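Local coordinates for putative DsbA oxidoreductase SCO1869 (Streptomyces coelicolor A3, PDB 3GL5), which is of uncertain function but probably acts as a thiol oxidoreductase of the DsbA family, with a thioredoxin-type CxxC disulfide, at residues R49-V54 / N136-L141; T100-R105 / A157-P162; Q55-M60 / R93-G98. All blocks are in the same frame, centred on the assembly; numbering follows the deposited sequence. Where two conformers were deposited one is given.

Contact 1 (R49-V54 / N136-L141); sequences RAKDDV and NDDERL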
ATOM      1  N   ARG A  49      25.931  -6.939  -6.705  1.00 31.08           N
ATOM      2  CA  ARG A  49      26.962  -5.991  -7.063  1.00 32.30           C
ATOM      3  C   ARG A  49      27.455  -5.212  -5.836  1.00 32.33           C
ATOM      4  O   ARG A  49      26.686  -4.932  -4.935  1.00 32.45           O
ATOM      5  CB  ARG A  49      26.434  -5.042  -8.122  1.00 31.99           C
ATOM      6  CG  ARG A  49      27.481  -4.115  -8.612  1.00 35.48           C
ATOM      7  CD  ARG A  49      26.960  -3.238  -9.696  1.00 39.12           C
ATOM      8  NE  ARG A  49      28.066  -2.784 -10.521  1.00 40.29           N
ATOM      9  CZ  ARG A  49      28.523  -3.421 -11.596  1.00 41.92           C
ATOM     10  NH1 ARG A  49      27.967  -4.562 -12.002  1.00 37.76           N
ATOM     11  NH2 ARG A  49      29.549  -2.891 -12.262  1.00 42.38           N
ATOM     12  N   ALA A  50      28.747  -4.891  -5.790  1.00 32.75           N
ATOM     13  CA  ALA A  50      29.326  -4.144  -4.663  1.00 32.48           C
ATOM     14  C   ALA A  50      29.087  -2.646  -4.784  1.00 32.82           C
ATOM     15  O   ALA A  50      29.128  -2.078  -5.876  1.00 32.29           O
ATOM     16  CB  ALA A  50      30.807  -4.438  -4.524  1.00 31.82           C
ATOM     17  N   LYS A  51      28.856  -1.992  -3.657  1.00 33.85           N
ATOM     18  CA  LYS A  51      28.567  -0.570  -3.721  1.00 35.30           C
ATOM     19  C   LYS A  51      29.670   0.210  -4.445  1.00 35.73           C
ATOM     20  O   LYS A  51      29.381   1.122  -5.202  1.00 36.07           O
ATOM     21  CB  LYS A  51      28.271   0.009  -2.339  1.00 35.59           C
ATOM     22  CG  LYS A  51      27.687   1.437  -2.425  1.00 38.07           C
ATOM     23  CD  LYS A  51      26.921   1.835  -1.144  1.00 39.24           C
ATOM     24  CE  LYS A  51      27.794   2.533  -0.139  1.00 37.25           C
ATOM     25  NZ  LYS A  51      28.213   3.858  -0.675  1.00 38.12           N
ATOM     26  N   ASP A  52      30.929  -0.159  -4.256  1.00 35.82           N
ATOM     27  CA  ASP A  52      32.000   0.602  -4.887  1.00 36.80           C
ATOM     28  C   ASP A  52      32.312   0.133  -6.298  1.00 36.34           C
ATOM     29  O   ASP A  52      33.298   0.544  -6.882  1.00 36.97           O
ATOM     30  CB  ASP A  52      33.276   0.592  -4.033  1.00 37.49           C
ATOM     31  CG  ASP A  52      34.005  -0.744  -4.087  1.00 40.50           C
ATOM     32  OD1 ASP A  52      33.348  -1.798  -4.282  1.00 42.52           O
ATOM     33  OD2 ASP A  52      35.247  -0.733  -3.930  1.00 46.55           O
ATOM     34  N   ASP A  53      31.487  -0.735  -6.851  1.00 35.94           N
ATOM     35  CA  ASP A  53      31.701  -1.182  -8.219  1.00 35.60           C
ATOM     36  C   ASP A  53      30.836  -0.383  -9.217  1.00 35.30           C
ATOM     37  O   ASP A  53      29.720  -0.788  -9.558  1.00 35.36           O
ATOM     38  CB  ASP A  53      31.433  -2.690  -8.301  1.00 36.26           C
ATOM     39  CG  ASP A  53      31.879  -3.297  -9.608  1.00 37.66           C
ATOM     40  OD1 ASP A  53      32.792  -2.731 -10.255  1.00 39.18           O
ATOM     41  OD2 ASP A  53      31.322  -4.356  -9.983  1.00 39.44           O
ATOM     42  N   VAL A  54      31.344   0.771  -9.650  1.00 34.78           N
ATOM     43  CA  VAL A  54      30.682   1.628 -10.652  1.00 34.50           C
ATOM     44  C   VAL A  54      31.468   1.552 -11.954  1.00 34.78           C
ATOM     45  O   VAL A  54      32.680   1.680 -11.969  1.00 35.30           O
ATOM     46  CB  VAL A  54      30.590   3.131 -10.209  1.00 34.82           C
ATOM     47  CG1 VAL A  54      29.576   3.923 -11.096  1.00 33.21           C
ATOM     48  CG2 VAL A  54      30.224   3.248  -8.737  1.00 32.84           C
ATOM     49  N   ASN A 136      27.469   4.765  -5.485  1.00 29.72           N
ATOM     50  CA  ASN A 136      28.557   4.936  -4.559  1.00 30.87           C
ATOM     51  C   ASN A 136      28.838   6.431  -4.179  1.00 31.38           C
ATOM     52  O   ASN A 136      29.997   6.862  -4.176  1.00 30.44           O
ATOM     53  CB  ASN A 136      29.831   4.299  -5.147  1.00 31.06           C
ATOM     54  CG  ASN A 136      30.918   4.091  -4.094  1.00 31.81           C
ATOM     55  OD1 ASN A 136      30.619   3.953  -2.911  1.00 31.96           O
ATOM     56  ND2 ASN A 136      32.186   4.093  -4.524  1.00 32.70           N
ATOM     57  N   ASP A 137      27.782   7.207  -3.890  1.00 31.66           N
ATOM     58  CA  ASP A 137      27.903   8.603  -3.460  1.00 32.88           C
ATOM     59  C   ASP A 137      26.707   9.016  -2.573  1.00 33.64           C
ATOM     60  O   ASP A 137      25.661   9.504  -3.062  1.00 33.64           O
ATOM     61  CB  ASP A 137      28.038   9.524  -4.671  1.00 33.35           C
ATOM     62  CG  ASP A 137      28.170  11.007  -4.298  1.00 35.75           C
ATOM     63  OD1 ASP A 137      27.972  11.401  -3.119  1.00 39.18           O
ATOM     64  OD2 ASP A 137      28.461  11.800  -5.216  1.00 37.00           O
ATOM     65  N   ASP A 138      26.876   8.831  -1.266  1.00 33.10           N
ATOM     66  CA  ASP A 138      25.805   9.041  -0.318  1.00 33.79           C
ATOM     67  C   ASP A 138      25.321  10.482  -0.306  1.00 32.77           C
ATOM     68  O   ASP A 138      24.121  10.727  -0.264  1.00 31.85           O
ATOM     69  CB  ASP A 138      26.261   8.611   1.077  1.00 35.21           C
ATOM     70  CG  ASP A 138      26.083   7.120   1.323  1.00 38.59           C
ATOM     71  OD1 ASP A 138      25.690   6.369   0.382  1.00 43.51           O
ATOM     72  OD2 ASP A 138      26.332   6.700   2.475  1.00 43.60           O
ATOM     73  N   GLU A 139      26.253  11.431  -0.379  1.00 32.71           N
ATOM     74  CA  GLU A 139      25.886  12.838  -0.401  1.00 33.26           C
ATOM     75  C   GLU A 139      25.018  13.209  -1.622  1.00 32.91           C
ATOM     76  O   GLU A 139      24.070  13.982  -1.506  1.00 32.58           O
ATOM     77  CB  GLU A 139      27.110  13.740  -0.238  1.00 33.73           C
ATOM     78  CG  GLU A 139      27.617  13.809   1.232  1.00 36.77           C
ATOM     79  CD  GLU A 139      26.494  14.122   2.214  1.00 38.42           C
ATOM     80  OE1 GLU A 139      25.678  15.014   1.919  1.00 41.52           O
ATOM     81  OE2 GLU A 139      26.409  13.474   3.274  1.00 40.34           O
ATOM     82  N   ARG A 140      25.302  12.602  -2.766  1.00 32.64           N
ATOM     83  CA  ARG A 140      24.408  12.725  -3.935  1.00 32.82           C
ATOM     84  C   ARG A 140      22.976  12.263  -3.634  1.00 31.80           C
ATOM     85  O   ARG A 140      22.009  12.953  -3.949  1.00 31.83           O
ATOM     86  CB  ARG A 140      24.941  11.960  -5.138  1.00 32.60           C
ATOM     87  CG  ARG A 140      24.223  12.296  -6.432  1.00 34.40           C
ATOM     88  CD  ARG A 140      24.303  13.778  -6.630  1.00 37.15           C
ATOM     89  NE  ARG A 140      23.482  14.265  -7.729  1.00 41.15           N
ATOM     90  CZ  ARG A 140      22.965  15.495  -7.783  1.00 41.21           C
ATOM     91  NH1 ARG A 140      23.149  16.339  -6.771  1.00 36.58           N
ATOM     92  NH2 ARG A 140      22.231  15.869  -8.837  1.00 41.42           N
ATOM     93  N   LEU A 141      22.847  11.107  -3.013  1.00 31.47           N
ATOM     94  CA  LEU A 141      21.525  10.599  -2.640  1.00 31.35           C
ATOM     95  C   LEU A 141      20.846  11.518  -1.642  1.00 30.96           C
ATOM     96  O   LEU A 141      19.646  11.741  -1.729  1.00 31.92           O
ATOM     97  CB  LEU A 141      21.607   9.168  -2.099  1.00 30.83           C
ATOM     98  CG  LEU A 141      22.356   8.238  -3.058  1.00 31.31           C
ATOM     99  CD1 LEU A 141      22.507   6.812  -2.491  1.00 29.78           C
ATOM    100  CD2 LEU A 141      21.707   8.225  -4.467  1.00 30.65           C
TER

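Contact 2 (T100-R105 / A157-P162); sequences TFDLHR and AVLADP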
ATOM      1  N   THR A 100      22.181  -0.629  -6.708  1.00 27.97           N
ATOM      2  CA  THR A 100      21.008   0.250  -6.375  1.00 27.25           C
ATOM      3  C   THR A 100      20.363  -0.088  -5.019  1.00 27.13           C
ATOM      4  O   THR A 100      19.291   0.406  -4.682  1.00 26.21           O
ATOM      5  CB  THR A 100      19.911   0.170  -7.448  1.00 27.16           C
ATOM      6  OG1 THR A 100      19.535  -1.212  -7.638  1.00 26.38           O
ATOM      7  CG2 THR A 100      20.421   0.743  -8.753  1.00 26.89           C
ATOM      8  N   PHE A 101      21.021  -0.940  -4.250  1.00 26.46           N
ATOM      9  CA  PHE A 101      20.430  -1.459  -3.059  1.00 28.17           C
ATOM     10  C   PHE A 101      19.975  -0.335  -2.130  1.00 28.15           C
ATOM     11  O   PHE A 101      18.833  -0.326  -1.672  1.00 27.83           O
ATOM     12  CB  PHE A 101      21.384  -2.417  -2.315  1.00 26.82           C
ATOM     13  CG  PHE A 101      20.778  -2.989  -1.051  1.00 29.04           C
ATOM     14  CD1 PHE A 101      19.602  -3.749  -1.102  1.00 25.80           C
ATOM     15  CD2 PHE A 101      21.362  -2.760   0.191  1.00 27.60           C
ATOM     16  CE1 PHE A 101      19.032  -4.271   0.068  1.00 24.91           C
ATOM     17  CE2 PHE A 101      20.790  -3.328   1.375  1.00 27.33           C
ATOM     18  CZ  PHE A 101      19.625  -4.060   1.294  1.00 24.54           C
ATOM     19  N   ASP A 102      20.894   0.581  -1.842  1.00 29.02           N
ATOM     20  CA  ASP A 102      20.641   1.734  -0.978  1.00 30.00           C
ATOM     21  C   ASP A 102      19.612   2.711  -1.557  1.00 30.21           C
ATOM     22  O   ASP A 102      18.788   3.294  -0.809  1.00 29.52           O
ATOM     23  CB  ASP A 102      21.962   2.441  -0.659  1.00 30.89           C
ATOM     24  CG  ASP A 102      22.828   1.612   0.293  1.00 34.26           C
ATOM     25  OD1 ASP A 102      22.231   0.826   1.058  1.00 36.06           O
ATOM     26  OD2 ASP A 102      24.077   1.708   0.269  1.00 39.09           O
ATOM     27  N   LEU A 103      19.633   2.870  -2.878  1.00 29.07           N
ATOM     28  CA  LEU A 103      18.605   3.667  -3.517  1.00 29.51           C
ATOM     29  C   LEU A 103      17.238   3.063  -3.212  1.00 28.59           C
ATOM     30  O   LEU A 103      16.300   3.760  -2.868  1.00 29.55           O
ATOM     31  CB  LEU A 103      18.857   3.724  -5.032  1.00 30.70           C
ATOM     32  CG  LEU A 103      19.871   4.748  -5.556  1.00 31.49           C
ATOM     33  CD1 LEU A 103      21.284   4.397  -5.126  1.00 33.92           C
ATOM     34  CD2 LEU A 103      19.804   4.777  -7.054  1.00 36.45           C
ATOM     35  N   HIS A 104      17.126   1.748  -3.327  1.00 27.75           N
ATOM     36  CA  HIS A 104      15.868   1.100  -3.067  1.00 26.95           C
ATOM     37  C   HIS A 104      15.415   1.222  -1.612  1.00 26.24           C
ATOM     38  O   HIS A 104      14.219   1.393  -1.364  1.00 26.84           O
ATOM     39  CB  HIS A 104      15.879  -0.358  -3.546  1.00 26.95           C
ATOM     40  CG  HIS A 104      15.790  -0.487  -5.040  1.00 28.24           C
ATOM     41  ND1 HIS A 104      14.629  -0.230  -5.737  1.00 26.35           N
ATOM     42  CD2 HIS A 104      16.726  -0.817  -5.972  1.00 27.15           C
ATOM     43  CE1 HIS A 104      14.835  -0.426  -7.031  1.00 30.09           C
ATOM     44  NE2 HIS A 104      16.093  -0.796  -7.199  1.00 29.25           N
ATOM     45  N   ARG A 105      16.349   1.127  -0.674  1.00 25.36           N
ATOM     46  CA  ARG A 105      16.030   1.333   0.752  1.00 25.68           C
ATOM     47  C   ARG A 105      15.468   2.733   0.979  1.00 25.14           C
ATOM     48  O   ARG A 105      14.437   2.898   1.667  1.00 23.13           O
ATOM     49  CB  ARG A 105      17.252   1.081   1.643  1.00 25.80           C
ATOM     50  CG  ARG A 105      17.732  -0.380   1.551  1.00 25.26           C
ATOM     51  CD  ARG A 105      18.674  -0.761   2.675  1.00 27.82           C
ATOM     52  NE  ARG A 105      19.904   0.058   2.696  1.00 28.51           N
ATOM     53  CZ  ARG A 105      20.182   1.001   3.605  1.00 26.56           C
ATOM     54  NH1 ARG A 105      19.331   1.304   4.589  1.00 27.23           N
ATOM     55  NH2 ARG A 105      21.324   1.643   3.540  1.00 24.00           N
ATOM     56  N   ALA A 157      20.353   8.845   8.185  1.00 31.87           N
ATOM     57  CA  ALA A 157      20.210   7.728   9.125  1.00 31.49           C
ATOM     58  C   ALA A 157      19.892   6.431   8.372  1.00 31.20           C
ATOM     59  O   ALA A 157      20.466   5.399   8.667  1.00 31.21           O
ATOM     60  CB  ALA A 157      19.136   8.024  10.169  1.00 31.19           C
ATOM     61  N   VAL A 158      18.985   6.488   7.402  1.00 31.66           N
ATOM     62  CA  VAL A 158      18.682   5.294   6.580  1.00 32.28           C
ATOM     63  C   VAL A 158      19.951   4.791   5.838  1.00 32.67           C
ATOM     64  O   VAL A 158      20.259   3.608   5.833  1.00 33.00           O
ATOM     65  CB  VAL A 158      17.475   5.544   5.638  1.00 32.28           C
ATOM     66  CG1 VAL A 158      17.326   4.417   4.614  1.00 31.86           C
ATOM     67  CG2 VAL A 158      16.202   5.653   6.457  1.00 31.58           C
ATOM     68  N   LEU A 159      20.714   5.723   5.285  1.00 33.41           N
ATOM     69  CA  LEU A 159      21.922   5.390   4.560  1.00 34.08           C
ATOM     70  C   LEU A 159      23.005   4.865   5.475  1.00 34.82           C
ATOM     71  O   LEU A 159      23.783   3.997   5.063  1.00 36.42           O
ATOM     72  CB  LEU A 159      22.424   6.599   3.787  1.00 33.52           C
ATOM     73  CG  LEU A 159      21.611   6.841   2.527  1.00 35.02           C
ATOM     74  CD1 LEU A 159      21.857   8.241   1.963  1.00 33.93           C
ATOM     75  CD2 LEU A 159      21.918   5.767   1.492  1.00 33.40           C
ATOM     76  N   ALA A 160      23.043   5.372   6.711  1.00 34.09           N
ATOM     77  CA  ALA A 160      24.004   4.922   7.726  1.00 33.96           C
ATOM     78  C   ALA A 160      23.656   3.547   8.311  1.00 34.16           C
ATOM     79  O   ALA A 160      24.541   2.833   8.827  1.00 33.99           O
ATOM     80  CB  ALA A 160      24.135   5.979   8.873  1.00 32.36           C
ATOM     81  N   ASP A 161      22.375   3.185   8.269  1.00 34.37           N
ATOM     82  CA  ASP A 161      21.936   1.905   8.843  1.00 34.55           C
ATOM     83  C   ASP A 161      21.511   0.917   7.749  1.00 34.45           C
ATOM     84  O   ASP A 161      20.358   0.976   7.305  1.00 34.92           O
ATOM     85  CB  ASP A 161      20.775   2.127   9.806  1.00 34.47           C
ATOM     86  CG  ASP A 161      20.298   0.837  10.446  1.00 36.13           C
ATOM     87  OD1 ASP A 161      20.977  -0.211  10.273  1.00 34.77           O
ATOM     88  OD2 ASP A 161      19.248   0.871  11.141  1.00 37.17           O
ATOM     89  N   PRO A 162      22.435   0.006   7.325  1.00 33.99           N
ATOM     90  CA  PRO A 162      22.163  -0.990   6.256  1.00 33.44           C
ATOM     91  C   PRO A 162      20.863  -1.789   6.413  1.00 32.59           C
ATOM     92  O   PRO A 162      20.235  -2.110   5.410  1.00 32.64           O
ATOM     93  CB  PRO A 162      23.370  -1.940   6.305  1.00 33.59           C
ATOM     94  CG  PRO A 162      24.219  -1.501   7.546  1.00 34.17           C
ATOM     95  CD  PRO A 162      23.822  -0.091   7.829  1.00 34.05           C
TER

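Contact 3 (Q55-M60 / R93-G98); sequences QPVLTM and RDRDHG. With ACT (acetate ion), chain C.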
ATOM      1  N   GLN A  55      30.759   1.351 -13.050  1.00 35.53           N
ATOM      2  CA  GLN A  55      31.373   1.081 -14.346  1.00 36.25           C
ATOM      3  C   GLN A  55      30.702   1.985 -15.382  1.00 35.88           C
ATOM      4  O   GLN A  55      29.518   2.284 -15.242  1.00 34.91           O
ATOM      5  CB  GLN A  55      31.051  -0.363 -14.704  1.00 36.45           C
ATOM      6  CG  GLN A  55      32.230  -1.161 -15.205  1.00 40.22           C
ATOM      7  CD  GLN A  55      31.806  -2.530 -15.676  1.00 43.36           C
ATOM      8  OE1 GLN A  55      30.616  -2.870 -15.678  1.00 45.47           O
ATOM      9  NE2 GLN A  55      32.784  -3.340 -16.064  1.00 45.90           N
ATOM     10  N   PRO A  56      31.426   2.387 -16.447  1.00 35.69           N
ATOM     11  CA  PRO A  56      30.690   3.067 -17.536  1.00 35.46           C
ATOM     12  C   PRO A  56      29.756   2.094 -18.239  1.00 35.98           C
ATOM     13  O   PRO A  56      30.133   0.943 -18.472  1.00 36.48           O
ATOM     14  CB  PRO A  56      31.783   3.551 -18.487  1.00 35.43           C
ATOM     15  CG  PRO A  56      33.093   3.401 -17.709  1.00 35.78           C
ATOM     16  CD  PRO A  56      32.878   2.325 -16.683  1.00 35.63           C
ATOM     17  N   VAL A  57      28.537   2.534 -18.547  1.00 35.99           N
ATOM     18  CA  VAL A  57      27.548   1.672 -19.203  1.00 36.22           C
ATOM     19  C   VAL A  57      28.120   1.055 -20.490  1.00 37.13           C
ATOM     20  O   VAL A  57      27.937  -0.131 -20.776  1.00 36.85           O
ATOM     21  CB  VAL A  57      26.207   2.437 -19.518  1.00 35.79           C
ATOM     22  CG1 VAL A  57      25.336   1.635 -20.489  1.00 34.74           C
ATOM     23  CG2 VAL A  57      25.439   2.714 -18.258  1.00 33.76           C
ATOM     24  N   LEU A  58      28.837   1.866 -21.253  1.00 38.06           N
ATOM     25  CA  LEU A  58      29.220   1.468 -22.595  1.00 39.62           C
ATOM     26  C   LEU A  58      30.325   0.370 -22.539  1.00 39.85           C
ATOM     27  O   LEU A  58      30.315  -0.578 -23.335  1.00 39.53           O
ATOM     28  CB  LEU A  58      29.695   2.708 -23.321  1.00 40.34           C
ATOM     29  CG  LEU A  58      29.424   2.842 -24.801  1.00 42.73           C
ATOM     30  CD1 LEU A  58      28.381   3.950 -24.989  1.00 42.23           C
ATOM     31  CD2 LEU A  58      30.787   3.175 -25.419  1.00 42.86           C
ATOM     32  N   THR A  59      31.222   0.505 -21.553  1.00 39.99           N
ATOM     33  CA  THR A  59      32.209  -0.508 -21.166  1.00 40.76           C
ATOM     34  C   THR A  59      31.539  -1.815 -20.774  1.00 40.31           C
ATOM     35  O   THR A  59      31.971  -2.893 -21.198  1.00 40.11           O
ATOM     36  CB  THR A  59      33.067  -0.017 -19.957  1.00 41.25           C
ATOM     37  OG1 THR A  59      33.630   1.253 -20.272  1.00 42.22           O
ATOM     38  CG2 THR A  59      34.191  -0.990 -19.617  1.00 41.51           C
HETATM   39  N   MSE A  60      30.497  -1.713 -19.948  0.50 39.90           N
HETATM   40  CA  MSE A  60      29.717  -2.873 -19.505  0.50 39.61           C
HETATM   41  C   MSE A  60      29.118  -3.635 -20.682  0.50 39.71           C
HETATM   42  O   MSE A  60      29.173  -4.861 -20.725  0.50 39.51           O
HETATM   43  CB  MSE A  60      28.601  -2.451 -18.539  0.50 39.52           C
HETATM   44  CG  MSE A  60      27.456  -3.466 -18.427  0.50 38.83           C
HETATM   45 SE   MSE A  60      25.856  -2.681 -17.616  0.35 38.94          SE
HETATM   46  CE  MSE A  60      24.738  -2.536 -19.190  0.50 36.86           C
ATOM     47  N   ARG A  93      25.574   9.362 -23.789  1.00 33.93           N
ATOM     48  CA  ARG A  93      26.995   9.219 -23.635  1.00 34.56           C
ATOM     49  C   ARG A  93      27.406   9.319 -22.183  1.00 34.58           C
ATOM     50  O   ARG A  93      26.866  10.126 -21.420  1.00 34.17           O
ATOM     51  CB  ARG A  93      27.710  10.328 -24.403  1.00 35.03           C
ATOM     52  CG  ARG A  93      28.614   9.855 -25.484  1.00 38.14           C
ATOM     53  CD  ARG A  93      27.811   9.279 -26.596  1.00 43.03           C
ATOM     54  NE  ARG A  93      28.605   9.058 -27.788  1.00 46.48           N
ATOM     55  CZ  ARG A  93      28.067   8.913 -28.989  1.00 50.17           C
ATOM     56  NH1 ARG A  93      28.844   8.719 -30.054  1.00 49.78           N
ATOM     57  NH2 ARG A  93      26.740   8.957 -29.119  1.00 52.97           N
ATOM     58  N   ASP A  94      28.387   8.496 -21.828  1.00 34.33           N
ATOM     59  CA  ASP A  94      29.099   8.567 -20.553  1.00 34.33           C
ATOM     60  C   ASP A  94      28.258   8.274 -19.352  1.00 33.66           C
ATOM     61  O   ASP A  94      28.583   8.759 -18.280  1.00 34.31           O
ATOM     62  CB  ASP A  94      29.751   9.937 -20.332  1.00 34.74           C
ATOM     63  CG  ASP A  94      30.704  10.320 -21.442  1.00 36.81           C
ATOM     64  OD1 ASP A  94      31.407   9.437 -22.007  1.00 38.76           O
ATOM     65  OD2 ASP A  94      30.734  11.529 -21.755  1.00 40.87           O
ATOM     66  N   ARG A  95      27.176   7.525 -19.521  1.00 32.90           N
ATOM     67  CA  ARG A  95      26.402   7.036 -18.372  1.00 32.11           C
ATOM     68  C   ARG A  95      27.196   5.972 -17.626  1.00 31.91           C
ATOM     69  O   ARG A  95      28.084   5.314 -18.192  1.00 30.67           O
ATOM     70  CB  ARG A  95      25.070   6.468 -18.818  1.00 32.11           C
ATOM     71  CG  ARG A  95      24.043   7.527 -19.393  1.00 33.55           C
ATOM     72  CD  ARG A  95      22.570   7.061 -19.250  1.00 30.33           C
ATOM     73  NE  ARG A  95      22.354   5.727 -19.818  1.00 28.64           N
ATOM     74  CZ  ARG A  95      22.395   4.594 -19.116  1.00 32.47           C
ATOM     75  NH1 ARG A  95      22.650   4.613 -17.801  1.00 31.32           N
ATOM     76  NH2 ARG A  95      22.190   3.428 -19.744  1.00 32.02           N
ATOM     77  N   ASP A  96      26.917   5.863 -16.333  1.00 31.58           N
ATOM     78  CA  ASP A  96      27.556   4.870 -15.501  1.00 31.77           C
ATOM     79  C   ASP A  96      26.489   3.951 -14.932  1.00 32.41           C
ATOM     80  O   ASP A  96      25.274   4.143 -15.151  1.00 33.08           O
ATOM     81  CB  ASP A  96      28.433   5.513 -14.419  1.00 30.72           C
ATOM     82  CG  ASP A  96      27.625   6.300 -13.366  1.00 32.56           C
ATOM     83  OD1 ASP A  96      26.444   6.648 -13.581  1.00 29.90           O
ATOM     84  OD2 ASP A  96      28.201   6.591 -12.295  1.00 32.24           O
ATOM     85  N   HIS A  97      26.941   2.933 -14.215  1.00 32.64           N
ATOM     86  CA  HIS A  97      26.079   1.885 -13.771  1.00 32.92           C
ATOM     87  C   HIS A  97      26.668   1.285 -12.497  1.00 32.48           C
ATOM     88  O   HIS A  97      27.865   1.038 -12.438  1.00 31.25           O
ATOM     89  CB  HIS A  97      26.012   0.840 -14.883  1.00 33.95           C
ATOM     90  CG  HIS A  97      25.378  -0.440 -14.469  1.00 36.88           C
ATOM     91  ND1 HIS A  97      24.132  -0.834 -14.920  1.00 44.49           N
ATOM     92  CD2 HIS A  97      25.820  -1.437 -13.666  1.00 40.65           C
ATOM     93  CE1 HIS A  97      23.829  -2.013 -14.396  1.00 43.62           C
ATOM     94  NE2 HIS A  97      24.831  -2.392 -13.621  1.00 42.68           N
ATOM     95  N   GLY A  98      25.818   1.017 -11.499  1.00 32.25           N
ATOM     96  CA  GLY A  98      26.273   0.469 -10.210  1.00 31.14           C
ATOM     97  C   GLY A  98      25.175  -0.205  -9.401  1.00 31.65           C
ATOM     98  O   GLY A  98      24.082  -0.525  -9.907  1.00 31.00           O
TER
HETATM   99  C   ACT C 302      22.052   0.515 -17.261  1.00 62.09           C
HETATM  100  O   ACT C 302      22.459   0.814 -16.122  1.00 62.70           O
HETATM  101  OXT ACT C 302      22.115   1.451 -18.063  1.00 60.82           O
HETATM  102  CH3 ACT C 302      21.548  -0.867 -17.605  1.00 62.57           C
HETATM  103  O   HOH W   1      28.848   4.832 -20.876  1.00 30.60           O

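Contact 1 (R49-V54 / N136-L141)
Lys-51 NZ sits between two oxygens of segment 136-141. It gives a weak hydrogen bond to Asn-136 OD1 at 3.3 Å. Asp-138 OD1 lies 3.7 Å from Lys-51 NZ, which makes a long salt bridge. The lysine side chain crosses those of Asn-136 and Asp-138 at about a right angle. Its CG is anti to the backbone N (chi1 -168°), and the bend at chi4 (67°) places NZ beside the amide oxygen.

Asn-136 has the largest share of the contact. Its CB lies 3.2 Å from Lys-51 O, and its ND2 lies 3.5 Å from Asp-52 CA. Val-54 CG2 meets Asn-136 CB at 3.8 Å. The asparagine thus touches three residues of the loop, mostly through nonpolar or weakly polar approaches.

The loop itself is firmly shaped. Residues Ala-50 to Asp-53 form a type I beta turn, closed by Asp-53 N to Ala-50 O at 2.9 Å. Arg-49 NE adds a bond to Asp-53 O at 2.8 Å, fairly straight at 161° and close to the guanidinium plane. In the other segment, Asp-137 is the N-cap of helix 138-147, and its OD1 accepts from Arg-140 N at 2.9 Å.

The contact is on the surface of the DsbA-like domain. Segment 49-54 belongs to the loop from strand 36-42 to strand 55-56, and segment 136-141 starts helix 138-147. Val-54 also touches Asp-96 of strand 96-97, while Leu-141 packs on Leu-103 and Leu-106 of helix 101-111.

Contact 2 (T100-R105 / A157-P162)
Arg-105 reaches from helix 101-111 to the C-terminal end of helix 152-160, where it meets Val-158, Leu-159, Asp-161 and Pro-162. Its NH1 donates to Val-158 O at 2.8 Å, with an N-H...O angle of 156°. The oxygen is near the guanidinium plane, but the donor stands 42° out of the carbonyl plane. A weak bond joins Arg-105 NH2 to the same oxygen at 3.2 Å. NH1 also donates to Ala-164 O. Asp-161 O lies 2.9 Å from Arg-105 NH1.

The bend at chi3 (-60°) places NE where it can serve Asp-102, one helical turn back. Asp-102 OD1 takes two bonds side-on, from Arg-105 NE at 2.9 Å and from Arg-105 NH2 at 2.8 Å. Both are part of a salt bridge, and together they fix the rotation of the guanidinium.

Pro-162 contributes its carbonyl rather than its ring. Pro-162 O lies over one face of the guanidinium and is 3.4 Å from Arg-105 CD. Leu-159 supplies the nonpolar part, with its CD2 packed 4.0 Å from Asp-102 CB. Val-158 CG1 flanks the arginine, 3.7 Å from Arg-105 NH1.

A leucine in place of Arg-105 has no guanidinium, and would probably leave the Asp-102 carboxylate without its mate and free to turn, and Val-158 O without this donor.

One largely buried charge is shared between an acid of its own helix and backbone oxygens at and just after the end of helix 152-160. Val-158 O is in that helix's last turn, where partial negative charge would be expected to suit a guanidinium.

Contact 3 (Q55-M60 / R93-G98)
In Val-57, CG1 is anti to the backbone N (chi1 166°), which leaves CG2 beside the backbone N. Arg-95 bends at chi3 (-53°), which places NE; Val-57 CG2 lies over one face of the guanidinium, 3.4 Å from Arg-95 NH1. The frame is a short antiparallel two-stranded sheet. Gln-55 and His-97 form its hydrogen-bonded pair, with Gln-55 N to His-97 O at 3.0 Å and a weak return bond from His-97 N to Gln-55 O. Pro-56 and Asp-96 are the non-hydrogen-bonded pair. Beyond the strand, Val-57 N donates to Arg-95 O at 2.8 Å as helix 57-64 begins. One water also links Arg-95 O to Leu-58 N.

Met-60 is a selenomethionine with two conformers. In the one described, SE sits over the face of the His-97 ring, 3.8 Å from its centroid. The second conformer makes this contact doubtful as a constant feature.

An acetate, probably from the crystallisation liquor, bridges Arg-95 and His-97. Arg-95 NH2, also paired with Glu-76, donates to acetate OXT at 2.6 Å. At the ring edge, His-97 ND1 donates to acetate O, also at 2.6 Å and nearly straight at 161°.

Overall arrangement
None of the three contacts is fully buried. Contacts 1 and 3 lie on the surface, and contact 2 is partly buried. Contacts 1 and 2 adjoin: they use the consecutive helices 138-147 and 152-160. Contact 2 uses helix 101-111 itself, and Leu-141 of contact 1 packs against it. Lys-51 CD of contact 1 lies 3.2 Å from Asp-102 OD2 of contact 2. Contact 3 is nested within the chain loop closed by contact 1, and Arg-49 CD lies 3.5 Å from Gly-98 C. Strand 96-97 leads on to helix 101-111. The chemistry differs accordingly. Contact 1 has weak side-chain bonds, contact 2 a guanidinium on helix-end carbonyls, and contact 3 backbone pairing between strands.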